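Local coordinates for protein polyporopepsin (Irpex lacteus, PDB 1WKR) that hydrolyses peptide bonds as an aspartic endopeptidase of the pepsin family, with broad specificity and milk-clotting activity, at residues G80-P85 and Q135-T140; P149-S154 and P275-T280; T240-L245 and T280-S285. All blocks are in the same frame, centred on the assembly; numbering follows the deposited sequence.

Contact 1. Residues G80-P85 and Q135-T140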
ATOM      1  N   GLY A  80      14.574  -8.457  -7.888  1.00 10.08           N
ATOM      2  CA  GLY A  80      15.448  -7.867  -8.978  1.00 10.32           C
ATOM      3  C   GLY A  80      16.789  -8.456  -8.871  1.00 11.36           C
ATOM      4  O   GLY A  80      16.933  -9.796  -8.926  1.00 14.89           O
ATOM      5  N   SER A  81      17.852  -7.713  -8.694  1.00 11.29           N
ATOM      6  CA  SER A  81      19.238  -8.139  -8.538  1.00 13.39           C
ATOM      7  C   SER A  81      19.689  -8.306  -7.176  1.00 13.39           C
ATOM      8  O   SER A  81      20.902  -8.495  -6.830  1.00 13.79           O
ATOM      9  CB  SER A  81      20.242  -7.224  -9.301  1.00 14.57           C
ATOM     10  OG  SER A  81      20.236  -6.053  -8.606  1.00 20.19           O
ATOM     11  N   LEU A  82      18.769  -8.197  -6.195  1.00  9.41           N
ATOM     12  CA  LEU A  82      19.095  -8.311  -4.751  1.00  8.04           C
ATOM     13  C   LEU A  82      18.708  -9.688  -4.293  1.00  8.26           C
ATOM     14  O   LEU A  82      17.630 -10.225  -4.646  1.00  9.67           O
ATOM     15  CB  LEU A  82      18.357  -7.237  -3.964  1.00  9.19           C
ATOM     16  CG  LEU A  82      18.579  -5.788  -4.475  1.00  9.79           C
ATOM     17  CD1 LEU A  82      17.778  -4.876  -3.545  1.00 14.34           C
ATOM     18  CD2 LEU A  82      20.059  -5.373  -4.423  1.00 15.32           C
ATOM     19  N   THR A  83      19.531 -10.264  -3.439  1.00  7.71           N
ATOM     20  CA  THR A  83      19.260 -11.636  -2.879  1.00  8.46           C
ATOM     21  C   THR A  83      19.321 -11.597  -1.412  1.00  7.42           C
ATOM     22  O   THR A  83      20.299 -10.995  -0.805  1.00  8.39           O
ATOM     23  CB  THR A  83      20.281 -12.607  -3.435  1.00  9.71           C
ATOM     24  OG1 THR A  83      20.153 -12.607  -4.909  1.00 13.28           O
ATOM     25  CG2 THR A  83      20.042 -13.991  -2.995  1.00 11.88           C
ATOM     26  N   ILE A  84      18.396 -12.242  -0.721  1.00  7.55           N
ATOM     27  CA  ILE A  84      18.333 -12.345   0.701  1.00  6.92           C
ATOM     28  C   ILE A  84      18.396 -13.793   1.096  1.00  7.83           C
ATOM     29  O   ILE A  84      17.369 -14.502   0.984  1.00  8.49           O
ATOM     30  CB  ILE A  84      17.004 -11.764   1.289  1.00  7.26           C
ATOM     31  CG1 ILE A  84      16.793 -10.352   0.759  1.00  9.18           C
ATOM     32  CG2 ILE A  84      17.061 -11.807   2.805  1.00  8.22           C
ATOM     33  CD1 ILE A  84      15.322  -9.894   0.957  1.00  8.99           C
ATOM     34  N   PRO A  85      19.517 -14.305   1.541  1.00  7.72           N
ATOM     35  CA  PRO A  85      19.574 -15.699   2.024  1.00 10.10           C
ATOM     36  C   PRO A  85      18.802 -15.717   3.459  1.00  8.93           C
ATOM     37  O   PRO A  85      18.940 -14.735   4.186  1.00 13.17           O
ATOM     38  CB  PRO A  85      21.106 -15.970   2.190  1.00  9.71           C
ATOM     39  CG  PRO A  85      21.849 -14.665   2.053  1.00 12.47           C
ATOM     40  CD  PRO A  85      20.873 -13.639   1.559  1.00 10.29           C
ATOM     41  N   GLN A 135      22.281  -7.301   6.143  1.00  6.87           N
ATOM     42  CA  GLN A 135      23.262  -8.126   5.458  1.00  7.93           C
ATOM     43  C   GLN A 135      24.232  -7.281   4.655  1.00  8.78           C
ATOM     44  O   GLN A 135      25.185  -7.858   4.062  1.00  9.97           O
ATOM     45  CB  GLN A 135      22.530  -9.138   4.556  1.00  8.35           C
ATOM     46  CG  GLN A 135      22.122  -8.590   3.269  0.45  7.22           C
ATOM     47  CD  GLN A 135      21.144  -9.573   2.447  0.45  7.00           C
ATOM     48  OE1 GLN A 135      20.673 -10.573   3.024  0.45 10.36           O
ATOM     49  NE2 GLN A 135      20.841  -9.175   1.228  0.45  3.78           N
ATOM     50  N   GLY A 136      24.076  -5.988   4.624  1.00  7.89           N
ATOM     51  CA  GLY A 136      25.078  -5.107   3.998  1.00  9.16           C
ATOM     52  C   GLY A 136      24.788  -4.827   2.602  1.00  9.09           C
ATOM     53  O   GLY A 136      25.615  -4.204   1.891  1.00 11.15           O
ATOM     54  N   THR A 137      23.668  -5.262   1.982  1.00  8.29           N
ATOM     55  CA  THR A 137      23.406  -5.116   0.554  1.00  8.95           C
ATOM     56  C   THR A 137      22.964  -3.659   0.219  1.00  8.96           C
ATOM     57  O   THR A 137      23.578  -3.017  -0.741  1.00 12.20           O
ATOM     58  CB  THR A 137      22.345  -6.039   0.137  1.00 11.22           C
ATOM     59  OG1 THR A 137      22.812  -7.383   0.447  1.00 12.54           O
ATOM     60  CG2 THR A 137      22.087  -5.965  -1.423  1.00 12.74           C
ATOM     61  N   ILE A 138      22.085  -3.060   0.950  1.00  7.34           N
ATOM     62  CA  ILE A 138      21.598  -1.696   0.614  1.00  7.02           C
ATOM     63  C   ILE A 138      22.177  -0.708   1.590  1.00  6.23           C
ATOM     64  O   ILE A 138      22.446  -1.077   2.765  1.00  7.46           O
ATOM     65  CB  ILE A 138      20.056  -1.671   0.547  1.00  5.81           C
ATOM     66  CG1 ILE A 138      19.408  -1.950   1.916  1.00  4.79           C
ATOM     67  CG2 ILE A 138      19.608  -2.618  -0.524  1.00  6.44           C
ATOM     68  CD1 ILE A 138      17.872  -1.807   1.884  1.00  5.56           C
ATOM     69  N   PRO A 139      22.415   0.508   1.218  1.00  5.93           N
ATOM     70  CA  PRO A 139      23.259   1.390   2.036  1.00  6.64           C
ATOM     71  C   PRO A 139      22.504   2.070   3.200  1.00  6.19           C
ATOM     72  O   PRO A 139      23.137   2.496   4.175  1.00  6.23           O
ATOM     73  CB  PRO A 139      23.760   2.463   1.058  1.00  8.03           C
ATOM     74  CG  PRO A 139      22.769   2.460  -0.082  1.00  6.11           C
ATOM     75  CD  PRO A 139      22.260   1.034  -0.172  1.00  6.49           C
ATOM     76  N   THR A 140      21.167   2.096   3.157  1.00  6.47           N
ATOM     77  CA  THR A 140      20.358   2.625   4.317  1.00  6.22           C
ATOM     78  C   THR A 140      19.056   1.847   4.291  1.00  5.11           C
ATOM     79  O   THR A 140      18.715   1.194   3.297  1.00  5.41           O
ATOM     80  CB  THR A 140      20.208   4.120   4.216  1.00  6.96           C
ATOM     81  OG1 THR A 140      19.681   4.609   5.455  1.00  8.16           O
ATOM     82  CG2 THR A 140      19.305   4.562   3.044  1.00  8.13           C
TER

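Contact 2. Residues P149-S154 and P275-T280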
ATOM      1  N   PRO A 149      -0.864   6.282 -12.370  1.00  3.85           N
ATOM      2  CA  PRO A 149      -2.226   5.950 -12.848  1.00  4.65           C
ATOM      3  C   PRO A 149      -2.159   4.970 -14.014  1.00  5.16           C
ATOM      4  O   PRO A 149      -1.145   4.837 -14.687  1.00  6.21           O
ATOM      5  CB  PRO A 149      -2.753   7.324 -13.326  1.00  4.53           C
ATOM      6  CG  PRO A 149      -1.889   8.330 -12.609  1.00  4.64           C
ATOM      7  CD  PRO A 149      -0.508   7.702 -12.588  1.00  4.34           C
ATOM      8  N   THR A 150      -3.285   4.313 -14.226  1.00  6.34           N
ATOM      9  CA  THR A 150      -3.338   3.295 -15.277  1.00  7.56           C
ATOM     10  C   THR A 150      -4.640   3.433 -16.124  1.00  8.11           C
ATOM     11  O   THR A 150      -5.651   3.924 -15.626  1.00  7.81           O
ATOM     12  CB  THR A 150      -3.218   1.984 -14.644  1.00  7.85           C
ATOM     13  OG1 THR A 150      -3.059   0.991 -15.717  1.00  9.90           O
ATOM     14  CG2 THR A 150      -4.450   1.541 -13.855  1.00 10.29           C
ATOM     15  N   THR A 151      -4.513   2.968 -17.364  1.00  9.77           N
ATOM     16  CA  THR A 151      -5.710   2.809 -18.277  1.00 11.59           C
ATOM     17  C   THR A 151      -5.603   1.420 -18.838  1.00 12.90           C
ATOM     18  O   THR A 151      -6.332   1.182 -19.888  1.00 13.71           O
ATOM     19  CB  THR A 151      -5.676   3.828 -19.428  1.00 13.55           C
ATOM     20  OG1 THR A 151      -4.492   3.698 -20.153  1.00 16.97           O
ATOM     21  CG2 THR A 151      -5.754   5.301 -18.878  1.00 13.09           C
ATOM     22  N   SER A 152      -4.892   0.515 -18.279  1.00 12.32           N
ATOM     23  CA  SER A 152      -4.908  -0.945 -18.755  1.00 13.10           C
ATOM     24  C   SER A 152      -5.167  -1.749 -17.635  1.00 12.44           C
ATOM     25  O   SER A 152      -5.091  -1.510 -16.422  1.00 13.87           O
ATOM     26  CB  SER A 152      -3.515  -1.188 -19.425  1.00 17.55           C
ATOM     27  OG  SER A 152      -3.384  -0.451 -20.574  1.00 21.98           O
ATOM     28  N   GLU A 153      -5.537  -3.090 -17.962  1.00 16.31           N
ATOM     29  CA  GLU A 153      -5.870  -3.980 -16.779  1.00 16.51           C
ATOM     30  C   GLU A 153      -4.672  -4.341 -16.055  1.00 15.93           C
ATOM     31  O   GLU A 153      -4.746  -4.708 -14.843  1.00 15.65           O
ATOM     32  CB  GLU A 153      -6.402  -5.310 -17.448  1.00 18.07           C
ATOM     33  CG  GLU A 153      -7.704  -5.093 -18.237  1.00 26.89           C
ATOM     34  CD  GLU A 153      -8.810  -4.871 -17.427  1.00 25.24           C
ATOM     35  OE1 GLU A 153      -9.118  -5.484 -16.319  1.00 35.84           O
ATOM     36  OE2 GLU A 153      -9.805  -4.139 -17.916  1.00 38.41           O
ATOM     37  N   SER A 154      -3.438  -4.416 -16.657  1.00 14.19           N
ATOM     38  CA  SER A 154      -2.268  -4.860 -15.969  1.00 13.81           C
ATOM     39  C   SER A 154      -1.115  -4.093 -16.620  1.00 14.63           C
ATOM     40  O   SER A 154      -0.985  -4.129 -17.936  1.00 20.85           O
ATOM     41  CB  SER A 154      -1.987  -6.422 -16.267  1.00 14.09           C
ATOM     42  OG  SER A 154      -0.815  -6.796 -15.684  1.00 18.13           O
ATOM     43  N   PRO A 275     -10.432   4.859 -12.798  1.00  4.38           N
ATOM     44  CA  PRO A 275     -10.213   5.008 -14.261  1.00  4.74           C
ATOM     45  C   PRO A 275     -11.433   4.557 -15.046  1.00  5.23           C
ATOM     46  O   PRO A 275     -11.813   3.376 -15.037  1.00  5.86           O
ATOM     47  CB  PRO A 275      -8.990   4.112 -14.515  1.00  5.90           C
ATOM     48  CG  PRO A 275      -8.862   3.186 -13.342  1.00  6.74           C
ATOM     49  CD  PRO A 275      -9.382   4.023 -12.185  1.00  6.03           C
ATOM     50  N   ARG A 276     -12.074   5.524 -15.733  1.00  5.48           N
ATOM     51  CA  ARG A 276     -13.382   5.247 -16.308  1.00  5.76           C
ATOM     52  C   ARG A 276     -13.363   4.223 -17.447  1.00  6.91           C
ATOM     53  O   ARG A 276     -14.361   3.468 -17.578  1.00  8.04           O
ATOM     54  CB  ARG A 276     -14.016   6.532 -16.796  1.00  6.01           C
ATOM     55  CG  ARG A 276     -14.480   7.398 -15.630  1.00  5.73           C
ATOM     56  CD  ARG A 276     -14.964   8.770 -16.040  1.00  5.68           C
ATOM     57  NE  ARG A 276     -13.816   9.639 -16.386  1.00  5.27           N
ATOM     58  CZ  ARG A 276     -13.937  10.962 -16.585  1.00  5.24           C
ATOM     59  NH1 ARG A 276     -15.135  11.545 -16.619  1.00  6.29           N
ATOM     60  NH2 ARG A 276     -12.849  11.703 -16.723  1.00  5.64           N
ATOM     61  N   ASN A 277     -12.263   4.078 -18.130  1.00  7.25           N
ATOM     62  CA  ASN A 277     -12.208   3.033 -19.180  1.00  8.92           C
ATOM     63  C   ASN A 277     -12.157   1.719 -18.582  1.00  9.63           C
ATOM     64  O   ASN A 277     -12.351   0.692 -19.318  1.00 11.20           O
ATOM     65  CB  ASN A 277     -11.065   3.281 -20.166  1.00  9.29           C
ATOM     66  CG  ASN A 277      -9.743   2.954 -19.664  1.00  9.87           C
ATOM     67  OD1 ASN A 277      -9.245   3.462 -18.602  1.00 11.77           O
ATOM     68  ND2 ASN A 277      -9.009   2.003 -20.273  1.00 12.11           N
ATOM     69  N   LEU A 278     -11.939   1.546 -17.268  1.00  8.56           N
ATOM     70  CA  LEU A 278     -11.893   0.317 -16.486  1.00  9.21           C
ATOM     71  C   LEU A 278     -13.010   0.198 -15.528  1.00  7.69           C
ATOM     72  O   LEU A 278     -12.960  -0.543 -14.553  1.00  8.23           O
ATOM     73  CB  LEU A 278     -10.507   0.217 -15.819  1.00  8.70           C
ATOM     74  CG  LEU A 278      -9.320   0.225 -16.757  1.00 10.41           C
ATOM     75  CD1 LEU A 278      -7.982   0.349 -15.927  1.00 11.32           C
ATOM     76  CD2 LEU A 278      -9.318  -1.088 -17.592  1.00 13.91           C
ATOM     77  N   ASN A 279     -14.125   0.956 -15.736  1.00  8.25           N
ATOM     78  CA  ASN A 279     -15.235   0.887 -14.840  1.00  8.23           C
ATOM     79  C   ASN A 279     -15.831  -0.550 -14.681  1.00  8.97           C
ATOM     80  O   ASN A 279     -16.356  -0.903 -13.657  1.00  9.02           O
ATOM     81  CB  ASN A 279     -16.387   1.845 -15.242  1.00  8.11           C
ATOM     82  CG  ASN A 279     -16.164   3.249 -14.836  1.00  7.51           C
ATOM     83  OD1 ASN A 279     -15.271   3.561 -14.002  1.00  7.25           O
ATOM     84  ND2 ASN A 279     -16.941   4.193 -15.388  1.00  8.22           N
ATOM     85  N   THR A 280     -15.687  -1.371 -15.786  1.00  9.98           N
ATOM     86  CA  THR A 280     -16.294  -2.726 -15.663  1.00 12.42           C
ATOM     87  C   THR A 280     -15.503  -3.515 -14.653  1.00 13.06           C
ATOM     88  O   THR A 280     -16.102  -4.476 -14.072  1.00 13.69           O
ATOM     89  CB  THR A 280     -16.279  -3.451 -17.033  1.00 15.54           C
ATOM     90  OG1 THR A 280     -15.040  -3.507 -17.482  1.00 20.01           O
ATOM     91  CG2 THR A 280     -17.101  -2.752 -17.904  1.00 15.27           C
TER
HETATM   92  O   HOH W   1     -12.404  -3.047 -17.320  1.00 23.42           O

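Contact 3. Residues T240-L245 and T280-S285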
ATOM      1  N   THR A 240     -21.195  -0.950  -7.760  1.00 10.90           N
ATOM      2  CA  THR A 240     -19.756  -0.824  -7.498  1.00  9.90           C
ATOM      3  C   THR A 240     -19.330  -0.871  -6.079  1.00  9.09           C
ATOM      4  O   THR A 240     -18.141  -1.154  -5.859  1.00  9.49           O
ATOM      5  CB  THR A 240     -19.260   0.487  -8.154  1.00  8.53           C
ATOM      6  OG1 THR A 240     -19.864   1.596  -7.490  1.00  8.11           O
ATOM      7  CG2 THR A 240     -19.510   0.572  -9.670  1.00  8.99           C
ATOM      8  N   GLY A 241     -20.135  -0.451  -5.129  1.00  8.09           N
ATOM      9  CA  GLY A 241     -19.650  -0.189  -3.826  1.00  9.02           C
ATOM     10  C   GLY A 241     -18.796   1.053  -3.638  1.00  8.80           C
ATOM     11  O   GLY A 241     -18.198   1.317  -2.601  1.00  9.29           O
ATOM     12  N   LEU A 242     -18.814   1.901  -4.717  1.00  7.65           N
ATOM     13  CA  LEU A 242     -18.103   3.229  -4.682  1.00  7.10           C
ATOM     14  C   LEU A 242     -19.103   4.319  -4.667  1.00  7.42           C
ATOM     15  O   LEU A 242     -20.290   4.159  -5.175  1.00  7.77           O
ATOM     16  CB  LEU A 242     -17.199   3.324  -5.877  1.00  7.47           C
ATOM     17  CG  LEU A 242     -16.058   2.254  -5.959  1.00  7.95           C
ATOM     18  CD1 LEU A 242     -15.201   2.515  -7.153  1.00 11.10           C
ATOM     19  CD2 LEU A 242     -15.203   2.257  -4.679  1.00  9.74           C
ATOM     20  N   LEU A 243     -18.759   5.503  -4.254  1.00  6.32           N
ATOM     21  CA  LEU A 243     -19.604   6.691  -4.457  1.00  5.92           C
ATOM     22  C   LEU A 243     -19.668   7.006  -5.924  1.00  6.49           C
ATOM     23  O   LEU A 243     -18.728   6.727  -6.670  1.00  6.51           O
ATOM     24  CB  LEU A 243     -18.972   7.845  -3.742  1.00  6.36           C
ATOM     25  CG  LEU A 243     -19.046   7.841  -2.219  1.00  6.66           C
ATOM     26  CD1 LEU A 243     -18.220   8.991  -1.621  1.00  8.29           C
ATOM     27  CD2 LEU A 243     -20.477   7.877  -1.703  1.00  6.89           C
ATOM     28  N   ARG A 244     -20.763   7.594  -6.374  1.00  7.53           N
ATOM     29  CA  ARG A 244     -20.942   8.007  -7.756  1.00  6.84           C
ATOM     30  C   ARG A 244     -21.303   9.495  -7.809  1.00  6.16           C
ATOM     31  O   ARG A 244     -22.024  10.009  -6.980  1.00  6.16           O
ATOM     32  CB  ARG A 244     -22.020   7.198  -8.468  1.00  7.66           C
ATOM     33  CG  ARG A 244     -22.193   7.452  -9.952  1.00 11.26           C
ATOM     34  CD  ARG A 244     -23.369   6.627 -10.687  1.00 12.50           C
ATOM     35  NE  ARG A 244     -23.640   7.259 -12.091  1.00 14.31           N
ATOM     36  CZ  ARG A 244     -23.493   6.648 -13.221  1.00 15.56           C
ATOM     37  NH1 ARG A 244     -23.207   5.320 -13.380  1.00 17.08           N
ATOM     38  NH2 ARG A 244     -23.539   7.375 -14.333  1.00 15.77           N
ATOM     39  N   LEU A 245     -20.782  10.153  -8.863  1.00  5.52           N
ATOM     40  CA  LEU A 245     -21.130  11.543  -9.180  1.00  5.45           C
ATOM     41  C   LEU A 245     -21.829  11.552 -10.573  1.00  5.69           C
ATOM     42  O   LEU A 245     -21.513  10.818 -11.432  1.00  5.92           O
ATOM     43  CB  LEU A 245     -19.835  12.407  -9.330  1.00  5.19           C
ATOM     44  CG  LEU A 245     -19.009  12.554  -8.063  1.00  4.47           C
ATOM     45  CD1 LEU A 245     -17.825  13.486  -8.381  1.00  5.00           C
ATOM     46  CD2 LEU A 245     -19.864  13.134  -6.936  1.00  6.21           C
ATOM     47  N   THR A 280     -15.687  -1.371 -15.786  1.00  9.98           N
ATOM     48  CA  THR A 280     -16.294  -2.726 -15.663  1.00 12.42           C
ATOM     49  C   THR A 280     -15.503  -3.515 -14.653  1.00 13.06           C
ATOM     50  O   THR A 280     -16.102  -4.476 -14.072  1.00 13.69           O
ATOM     51  CB  THR A 280     -16.279  -3.451 -17.033  1.00 15.54           C
ATOM     52  OG1 THR A 280     -15.040  -3.507 -17.482  1.00 20.01           O
ATOM     53  CG2 THR A 280     -17.101  -2.752 -17.904  1.00 15.27           C
ATOM     54  N   ALA A 281     -14.293  -3.198 -14.374  1.00 11.66           N
ATOM     55  CA  ALA A 281     -13.444  -3.981 -13.407  1.00 11.56           C
ATOM     56  C   ALA A 281     -14.049  -3.911 -12.034  1.00 13.39           C
ATOM     57  O   ALA A 281     -13.767  -4.761 -11.160  1.00 14.82           O
ATOM     58  CB  ALA A 281     -12.017  -3.523 -13.404  1.00 13.59           C
ATOM     59  N   ILE A 282     -14.805  -2.867 -11.680  1.00 12.84           N
ATOM     60  CA  ILE A 282     -15.484  -2.675 -10.380  1.00 13.29           C
ATOM     61  C   ILE A 282     -16.997  -2.775 -10.438  1.00 12.18           C
ATOM     62  O   ILE A 282     -17.688  -2.451  -9.524  1.00 13.34           O
ATOM     63  CB  ILE A 282     -15.002  -1.412  -9.686  1.00 14.73           C
ATOM     64  CG1 ILE A 282     -15.137  -0.143 -10.559  1.00 15.43           C
ATOM     65  CG2 ILE A 282     -13.667  -1.586  -8.976  1.00 17.51           C
ATOM     66  CD1 ILE A 282     -16.264   0.573 -10.574  1.00 21.01           C
ATOM     67  N   GLY A 283     -17.482  -3.269 -11.618  1.00 11.75           N
ATOM     68  CA  GLY A 283     -18.965  -3.541 -11.723  1.00 13.51           C
ATOM     69  C   GLY A 283     -19.747  -2.326 -12.197  1.00 11.74           C
ATOM     70  O   GLY A 283     -20.879  -2.321 -12.148  1.00 13.17           O
ATOM     71  N   GLY A 284     -18.988  -1.300 -12.615  1.00 10.29           N
ATOM     72  CA  GLY A 284     -19.643  -0.018 -12.994  1.00 10.95           C
ATOM     73  C   GLY A 284     -19.993  -0.013 -14.568  1.00 10.22           C
ATOM     74  O   GLY A 284     -19.578  -0.930 -15.229  1.00 13.54           O
ATOM     75  N   SER A 285     -20.629   1.039 -14.824  1.00 12.11           N
ATOM     76  CA  SER A 285     -20.985   1.188 -16.315  1.00 12.36           C
ATOM     77  C   SER A 285     -20.158   2.221 -16.962  1.00 11.56           C
ATOM     78  O   SER A 285     -19.472   3.065 -16.233  1.00  9.97           O
ATOM     79  CB  SER A 285     -22.271   1.615 -16.393  1.00 14.80           C
ATOM     80  OG  SER A 285     -22.778   2.955 -15.583  0.30 10.63           O
TER
HETATM   81  O   HOH W   2     -17.198  -3.545  -7.117  1.00 25.21           O

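Contact 1. Residues G80-P85 and Q135-T140
Residues 82-85 and 135-138 run in nearly opposite directions, 170° apart, with the CA atoms of Leu82 and Thr137 7.5 Å from each other; the contact joins the exit of helix 128-134 to strand 82-96 in the N-terminal lobe of the pepsin fold. Gly136, at positive phi, ends that helix in a Schellman motif, and just before it Gln135 sends its side chain across to the strand. Its CG takes the crowded position between backbone N and carbonyl carbon (chi1 82°), and the chain is extended beyond, so the amide arrives beside Thr83 and Pro85. There Gln135 NE2 donates to Thr83 O at 2.8 Å, coming from above the carbonyl plane in a rather bent bond. The same NE2 also donates to Thr137 OG1, at 2.8 Å and nearly in the amide plane. Gln135 OE1 meets the proline ring tip to tip, 3.4 Å from Pro85 CD. Earlier on the strand, Leu82 CD2 lies 3.7 Å from Thr137 CG2, while Leu82 CD1 faces Ile138 CG2 at 4.2 Å. Leu82 and Ile138 both also pack on Phe162. An alanine in place of Gln135 would remove both NE2 bonds and would probably loosen the hold of the helix exit on the strand. Two bonds on one nitrogen help to fix the rotation of this partly exposed amide, next to the apolar Leu82, Thr137 CG2 and Ile138.

Contact 2. Residues P149-S154 and P275-T280
Thr150 comes first: its backbone O lies 3.5 Å from Pro275 CB, and its CG2 is 4.3 Å from Leu278 CD1, so its carbonyl meets the proline ring and its methyl the leucine branch. At Thr151 the backbone carbonyl takes over. Asn277, whose CG sits between the backbone N and carbonyl carbon (chi1 76°), swings its amide across the threonine at about a right angle, and ND2 donates to Thr151 O at 2.8 Å. The bond is fairly straight (157° at the hydrogen) and lies in the plane of the asparagine amide, though the donor stands above the plane of the carbonyl it binds. Asn277 OD1 rests 3.7 Å from Thr151 CB. Ser152 turns its own side chain away, and its backbone O packs against Leu278 CD1, 3.5 Å off. Glu153 is bent at chi2 (-72°), and its carboxylate slides past Leu278 in the opposite sense; Glu153 OE2 is a tight 3.1 Å from Leu278 CD2 and accepts from a water that is also bonded to Thr280 OG1. Leu278 is the central residue of the contact, with one methyl against the loop backbone and the other beside the carboxylate. Arg276 forms a salt bridge with the C-terminal carboxylate of Asn340. The loop 149-154 links strands 142-146 and 155-162, both in the sheet that joins the two lobes of pepsin-like enzymes (142-146 pairs with 316-321, 155-162 with 3-9), and is tied here to a 3-10 segment of the C-terminal lobe.

Contact 3. Residues T240-L245 and T280-S285
An ST turn opens this contact: Thr240 OG1 accepts from the backbone N of Leu242 in a fairly straight bond of 3.0 Å, just ahead of the weakly bonded strand 243-245. The hydroxyl reaches this place from the crowded position between backbone N and carbonyl carbon (chi1 66°), and it is also hydrogen-bonded to Asp237 OD2. That leaves the methyl to face residues 280-285. Thr240 CG2 touches Ile282 CD1 and, on an adjacent side, Gly284 CA, each at 3.4 Å, tighter than usual for carbon pairs; a CB on Gly284 would run into this methyl. Ile282 crosses the threonine obliquely and meets Leu242 at about a right angle, CD1 to CD1, 4.1 Å apart. The backbones are close enough here for a CA-H...O contact of 3.3 Å from Thr240 CA to Ile282 O. A water finishes the bridge, donating to both Thr240 O and Ile282 O. Gly283 N bonds to Thr280 O, and a side chain at Gly283 would be jammed against the carbonyl O of Ile282. At the far end the extended Arg244 lays the edge of its guanidinium toward Ser285, with Ser285 OG in its plane and 3.3 Å from Arg244 NH1; that hydroxyl is hydrogen-bonded to Ser288 OG. Thr240, Leu242 and Arg244 all touch Tyr290. Strand 243-245 pairs antiparallel with 289-295, so the contact fastens the loop before the latter strand to the turn before its partner, within the C-terminal lobe of the bilobal pepsin fold.

In the fold
Along the chain contact 1 closes before the others open, whereas contacts 2 and 3 interleave. Contact 1 sits some way off in the N-terminal lobe, its centre about 34 Å from that of contact 2 and about 41 Å from that of contact 3, on the opposite side of the chain's centre from contact 3. Contacts 2 and 3 are neighbours, with centres about 12 Å apart, sharing Thr280 and joined by a probable hydrogen bond from Gly284 N to Asn279 O. The single loop 275-285 therefore touches both the hairpin loop 149-154 and the turn before strand 243-245. All three lie away from the catalytic Asp32 and Asp212; contact 2 links the lobes, while contacts 1 and 3 each lie within one.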